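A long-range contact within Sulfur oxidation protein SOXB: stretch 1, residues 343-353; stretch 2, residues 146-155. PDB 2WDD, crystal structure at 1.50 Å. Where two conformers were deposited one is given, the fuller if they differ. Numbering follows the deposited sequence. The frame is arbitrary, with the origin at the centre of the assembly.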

# COMPACT_ATOMS: atom_id res chain seq x y z
N GLU A 343 4.76 -11.64 -23.46
CA GLU A 343 5.67 -12.78 -23.55
C GLU A 343 7.06 -12.60 -22.96
O GLU A 343 7.57 -13.51 -22.32
CB GLU A 343 5.73 -13.32 -24.98
CG GLU A 343 4.38 -13.77 -25.52
CD GLU A 343 3.80 -14.96 -24.78
OE1 GLU A 343 4.41 -15.41 -23.78
OE2 GLU A 343 2.74 -15.46 -25.20
N ASP A 344 7.66 -11.43 -23.17
CA ASP A 344 8.99 -11.17 -22.63
C ASP A 344 9.00 -11.19 -21.11
O ASP A 344 9.94 -11.69 -20.48
CB ASP A 344 9.61 -9.88 -23.19
CG ASP A 344 8.72 -8.65 -22.97
OD1 ASP A 344 7.51 -8.80 -22.73
OD2 ASP A 344 9.26 -7.53 -23.08
N VAL A 345 7.92 -10.67 -20.52
CA VAL A 345 7.80 -10.65 -19.07
C VAL A 345 7.58 -12.05 -18.52
O VAL A 345 8.17 -12.42 -17.50
CB VAL A 345 6.68 -9.69 -18.62
CG1 VAL A 345 6.48 -9.78 -17.10
CG2 VAL A 345 7.00 -8.26 -19.04
N GLU A 346 6.72 -12.82 -19.17
CA GLU A 346 6.45 -14.19 -18.75
C GLU A 346 7.74 -14.99 -18.76
O GLU A 346 8.05 -15.71 -17.80
CB GLU A 346 5.43 -14.85 -19.69
CG GLU A 346 4.05 -14.20 -19.68
CD GLU A 346 3.34 -14.38 -18.35
OE1 GLU A 346 3.73 -15.29 -17.58
OE2 GLU A 346 2.39 -13.62 -18.07
N ALA A 347 8.51 -14.84 -19.83
CA ALA A 347 9.78 -15.55 -19.97
C ALA A 347 10.78 -15.10 -18.91
O ALA A 347 11.49 -15.91 -18.32
CB ALA A 347 10.35 -15.34 -21.37
N PHE A 348 10.83 -13.79 -18.67
CA PHE A 348 11.74 -13.22 -17.68
C PHE A 348 11.44 -13.78 -16.29
O PHE A 348 12.35 -14.17 -15.57
CB PHE A 348 11.64 -11.70 -17.68
CG PHE A 348 12.36 -11.04 -16.54
CD1 PHE A 348 13.75 -10.97 -16.53
CD2 PHE A 348 11.66 -10.48 -15.48
CE1 PHE A 348 14.42 -10.35 -15.48
CE2 PHE A 348 12.33 -9.86 -14.43
CZ PHE A 348 13.71 -9.79 -14.43
N LEU A 349 10.17 -13.80 -15.92
CA LEU A 349 9.78 -14.32 -14.61
C LEU A 349 10.12 -15.81 -14.50
O LEU A 349 10.56 -16.27 -13.45
CB LEU A 349 8.28 -14.11 -14.37
CG LEU A 349 7.87 -12.64 -14.17
CD1 LEU A 349 6.35 -12.53 -14.14
CD2 LEU A 349 8.49 -12.07 -12.89
N LYS A 350 9.94 -16.54 -15.60
CA LYS A 350 10.28 -17.96 -15.62
C LYS A 350 11.77 -18.15 -15.39
O LYS A 350 12.20 -19.01 -14.63
CB LYS A 350 9.88 -18.59 -16.96
CG LYS A 350 10.21 -20.07 -17.08
CD LYS A 350 9.72 -20.64 -18.41
CE LYS A 350 9.11 -22.02 -18.23
NZ LYS A 350 8.43 -22.49 -19.46
N ALA A 351 12.58 -17.33 -16.06
CA ALA A 351 14.02 -17.42 -15.91
C ALA A 351 14.45 -17.11 -14.48
O ALA A 351 15.28 -17.81 -13.90
CB ALA A 351 14.72 -16.49 -16.90
N GLN A 352 13.87 -16.05 -13.91
CA GLN A 352 14.22 -15.62 -12.56
C GLN A 352 13.81 -16.58 -11.45
O GLN A 352 14.52 -16.71 -10.44
CB GLN A 352 13.59 -14.26 -12.27
CG GLN A 352 14.15 -13.14 -13.09
CD GLN A 352 15.54 -12.75 -12.63
OE1 GLN A 352 15.77 -12.52 -11.44
NE2 GLN A 352 16.48 -12.72 -13.56
N LEU A 353 12.65 -17.21 -11.58
CA LEU A 353 12.15 -18.06 -10.51
C LEU A 353 12.16 -19.56 -10.73
O LEU A 353 11.78 -20.32 -9.84
CB LEU A 353 10.78 -17.57 -10.04
CG LEU A 353 10.81 -16.11 -9.59
CD1 LEU A 353 9.41 -15.56 -9.34
CD2 LEU A 353 11.68 -15.94 -8.36
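Stretch 2 (146-155) EAVVRWQNLV

Stretch 2 is a helix throughout, as is stretch 1, and the two pack nearly antiparallel: their N-to-C directions differ by 165°, and the axes come no closer than 10.5 Å. In this antiparallel run the CA of Val 345 lies 7.1 Å from the CA of Trp 151 and, two turns on, the CA of Gln 352 lies 7.4 Å from the CA of Ala 147. No hydrogen bond links the helices; the contact is van der Waals packing, mainly of side chains.

Partly exposed Asp 344 begins it, its OD2 4.1 Å from CD2 of Leu 154; its carboxylate oxygens find hydrogen bonds elsewhere in the structure. Buried Val 345, branched at CB, presents a methyl to each of two neighbours, CG1 4.0 Å from CD1 of Trp 151 and CG2 4.3 Å from CD1 of Leu 154. One turn later the CA-to-CB bond of Phe 348 points toward stretch 2, and this residue is the most extensively covered. Its CB meets Leu 154 CD1 at 3.9 Å, while its broad apolar ring spans Ala 147 to Arg 150, CZ 3.4 Å from Arg 150 CB and CE2 3.5 Å from the backbone O of Ala 147, which lies at the ring edge. Arg 150 thus offers its aliphatic base to the ring, its NE salt-bridged to Glu 146 OE2 at 2.8 Å. Gln 352, its polar end suiting a partly exposed site, places OE1 3.6 Å from the methyl CB of Ala 147.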

# COMPACT_ATOMS: atom_id res chain seq x y z
N GLU A 146 16.28 -6.53 -7.33
CA GLU A 146 16.76 -6.46 -8.70
C GLU A 146 15.78 -6.89 -9.79
O GLU A 146 15.67 -6.23 -10.83
CB GLU A 146 18.09 -7.19 -8.86
CG GLU A 146 18.62 -7.13 -10.29
CD GLU A 146 19.94 -7.86 -10.47
OE1 GLU A 146 20.56 -8.25 -9.46
OE2 GLU A 146 20.36 -8.05 -11.63
N ALA A 147 15.08 -8.00 -9.57
CA ALA A 147 14.15 -8.51 -10.57
C ALA A 147 13.00 -7.53 -10.84
O ALA A 147 12.50 -7.43 -11.96
CB ALA A 147 13.62 -9.87 -10.16
N VAL A 148 12.57 -6.82 -9.80
CA VAL A 148 11.50 -5.84 -9.99
C VAL A 148 11.97 -4.68 -10.88
O VAL A 148 11.22 -4.21 -11.73
CB VAL A 148 10.98 -5.31 -8.64
CG1 VAL A 148 9.79 -4.36 -8.88
CG2 VAL A 148 10.62 -6.45 -7.72
N VAL A 149 13.20 -4.22 -10.66
CA VAL A 149 13.77 -3.13 -11.46
C VAL A 149 13.90 -3.59 -12.90
O VAL A 149 13.58 -2.85 -13.84
CB VAL A 149 15.13 -2.66 -10.91
CG1 VAL A 149 15.72 -1.58 -11.82
CG2 VAL A 149 15.00 -2.14 -9.47
N ARG A 150 14.37 -4.81 -13.09
CA ARG A 150 14.50 -5.34 -14.45
C ARG A 150 13.14 -5.38 -15.13
O ARG A 150 13.03 -5.11 -16.32
CB ARG A 150 15.18 -6.71 -14.47
CG ARG A 150 16.65 -6.62 -14.09
CD ARG A 150 17.43 -7.90 -14.39
NE ARG A 150 18.84 -7.76 -14.01
CZ ARG A 150 19.76 -7.13 -14.76
NH1 ARG A 150 19.43 -6.62 -15.93
NH2 ARG A 150 21.01 -7.03 -14.32
N TRP A 151 12.09 -5.66 -14.36
CA TRP A 151 10.75 -5.65 -14.93
C TRP A 151 10.34 -4.22 -15.30
O TRP A 151 9.80 -3.99 -16.39
CB TRP A 151 9.73 -6.28 -13.98
CG TRP A 151 8.36 -5.90 -14.40
CD1 TRP A 151 7.69 -6.33 -15.52
CD2 TRP A 151 7.54 -4.88 -13.83
NE1 TRP A 151 6.49 -5.69 -15.64
CE2 TRP A 151 6.38 -4.77 -14.62
CE3 TRP A 151 7.67 -4.04 -12.71
CZ2 TRP A 151 5.35 -3.88 -14.33
CZ3 TRP A 151 6.64 -3.15 -12.42
CH2 TRP A 151 5.50 -3.07 -13.23
N GLN A 152 10.62 -3.25 -14.43
CA GLN A 152 10.27 -1.86 -14.76
C GLN A 152 10.92 -1.48 -16.09
O GLN A 152 10.32 -0.79 -16.91
CB GLN A 152 10.76 -0.90 -13.67
CG GLN A 152 9.94 -0.88 -12.39
CD GLN A 152 10.60 0.00 -11.34
OE1 GLN A 152 11.78 -0.18 -11.03
NE2 GLN A 152 9.87 0.99 -10.84
N ASN A 153 12.14 -1.98 -16.30
CA ASN A 153 12.87 -1.68 -17.53
C ASN A 153 12.23 -2.34 -18.75
O ASN A 153 12.27 -1.77 -19.85
CB ASN A 153 14.33 -2.12 -17.38
CG ASN A 153 15.13 -1.18 -16.50
OD1 ASN A 153 14.65 -0.10 -16.14
ND2 ASN A 153 16.34 -1.59 -16.13
N LEU A 154 11.66 -3.53 -18.58
CA LEU A 154 10.99 -4.20 -19.69
C LEU A 154 9.73 -3.41 -20.08
O LEU A 154 9.45 -3.22 -21.27
CB LEU A 154 10.61 -5.63 -19.32
CG LEU A 154 11.76 -6.63 -19.21
CD1 LEU A 154 11.26 -7.96 -18.64
CD2 LEU A 154 12.40 -6.83 -20.59
N VAL A 155 8.96 -2.96 -19.09
CA VAL A 155 7.76 -2.19 -19.42
C VAL A 155 8.12 -0.80 -19.93
O VAL A 155 7.52 -0.31 -20.90
CB VAL A 155 6.74 -2.15 -18.26
CG1 VAL A 155 7.44 -1.91 -16.94
CG2 VAL A 155 5.68 -1.08 -18.52